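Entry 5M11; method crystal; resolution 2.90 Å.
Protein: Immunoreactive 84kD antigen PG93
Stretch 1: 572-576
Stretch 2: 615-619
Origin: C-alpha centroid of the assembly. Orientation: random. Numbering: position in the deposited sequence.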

# COMPACT_ATOMS: atom_id res chain seq x y z
N ARG A 572 -30.04 8.95 -2.95
CA ARG A 572 -28.76 9.65 -2.76
C ARG A 572 -28.83 10.31 -1.39
O ARG A 572 -29.74 11.11 -1.15
N PRO A 573 -27.96 9.89 -0.44
CA PRO A 573 -28.04 10.43 0.93
C PRO A 573 -27.88 11.94 0.97
O PRO A 573 -27.09 12.50 0.20
N VAL A 574 -28.66 12.60 1.83
CA VAL A 574 -28.65 14.05 2.00
C VAL A 574 -28.14 14.38 3.41
O VAL A 574 -28.68 13.89 4.41
N GLY A 575 -27.08 15.20 3.47
CA GLY A 575 -26.47 15.64 4.72
C GLY A 575 -26.47 17.14 4.93
O GLY A 575 -26.84 17.89 4.02
N GLY A 576 -26.07 17.56 6.12
CA GLY A 576 -25.99 18.96 6.50
C GLY A 576 -27.22 19.53 7.17
O GLY A 576 -28.30 18.93 7.12
N GLU A 615 -26.23 4.88 9.48
CA GLU A 615 -27.12 3.86 8.92
C GLU A 615 -27.55 4.20 7.47
O GLU A 615 -27.24 3.44 6.55
N ASP A 616 -28.18 5.37 7.27
CA ASP A 616 -28.73 5.82 5.98
C ASP A 616 -27.74 6.64 5.15
O ASP A 616 -28.14 7.26 4.15
N CYS A 617 -26.46 6.65 5.56
CA CYS A 617 -25.36 7.37 4.92
C CYS A 617 -25.58 8.92 4.91
O CYS A 617 -24.80 9.63 4.28
N SER A 618 -26.62 9.44 5.65
CA SER A 618 -26.97 10.87 5.71
C SER A 618 -25.88 11.74 6.29
O SER A 618 -25.61 12.81 5.75
N LYS A 619 -25.26 11.30 7.40
CA LYS A 619 -24.26 12.12 8.05
C LYS A 619 -22.90 11.41 8.14
O LYS A 619 -22.83 10.21 8.42

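The contact between the two stretches is small, burying 225 Å², and no hydrogen bond crosses it. Its centre is Pro573, whose CA-to-CB bond points toward the facing loop. The buried pyrrolidine ring, puckered C-gamma exo, lies against Cys617: Pro573 CG sits 3.5 Å from Cys617 CB, and Pro573 CB approaches Cys617 O to 3.4 Å and Asp616 O to 3.7 Å. The ring thus packs on backbone carbonyls as much as on a side chain. Cys617 adopts chi1 m and, with phi/psi of 61/10, turns the loop in the left-handed region.

Asp616 braces that turn: with chi1 p and chi2 near 0°, its carboxylate folds back over its own loop, where OD1 accepts a hydrogen bond from Ser618 N at 3.2 Å. Ser618, chi1 m, places OG 3.1 Å from both Asp616 OD1 and Asp616 OD2.

Beyond the proline the contact is made mostly by backbone, joined by the Ser618 side chain, whose CB lies 3.6 Å from Val574 O. Gly575 CA comes within 3.1 Å of Ser618 O, and a CB on Gly575 would lie 2.6 Å from that oxygen, a clash. Val574 (chi1 t) and Arg572 (chi1 m) direct their CA-to-CB bonds away. Lys619, chi1 t and chi2 p, starts sideways, but its end comes nearer, with Lys619 NZ 4.7 Å from Gly576 N.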

# COMPACT_ATOMS: atom_id res chain seq x y z
CB ARG A 572 -28.45 10.65 -3.88
CG ARG A 572 -28.07 10.00 -5.20
CD ARG A 572 -27.64 11.03 -6.21
NE ARG A 572 -26.22 11.37 -6.06
CZ ARG A 572 -25.53 12.10 -6.92
NH1 ARG A 572 -26.11 12.58 -8.02
NH2 ARG A 572 -24.24 12.35 -6.71
CB PRO A 573 -26.90 9.72 1.67
CG PRO A 573 -26.62 8.52 0.87
CD PRO A 573 -26.85 8.92 -0.55
CB VAL A 574 -30.06 14.63 1.71
CG1 VAL A 574 -30.13 16.11 2.06
CG2 VAL A 574 -30.44 14.42 0.25
CB GLU A 615 -28.38 3.67 9.81
CG GLU A 615 -28.31 2.52 10.80
CD GLU A 615 -29.67 1.99 11.25
OE1 GLU A 615 -30.36 2.69 12.03
OE2 GLU A 615 -30.04 0.87 10.82
CB ASP A 616 -30.03 6.64 6.22
CG ASP A 616 -29.92 7.83 7.16
OD1 ASP A 616 -28.79 8.11 7.66
OD2 ASP A 616 -30.96 8.49 7.42
CB CYS A 617 -25.09 6.83 3.52
SG CYS A 617 -24.69 5.06 3.46
CB SER A 618 -28.23 11.08 6.54
OG SER A 618 -29.37 10.59 5.86
CB LYS A 619 -24.76 12.56 9.44
CG LYS A 619 -23.92 13.66 10.12
CD LYS A 619 -23.74 14.94 9.28
CE LYS A 619 -22.28 15.29 9.12
NZ LYS A 619 -22.03 16.12 7.92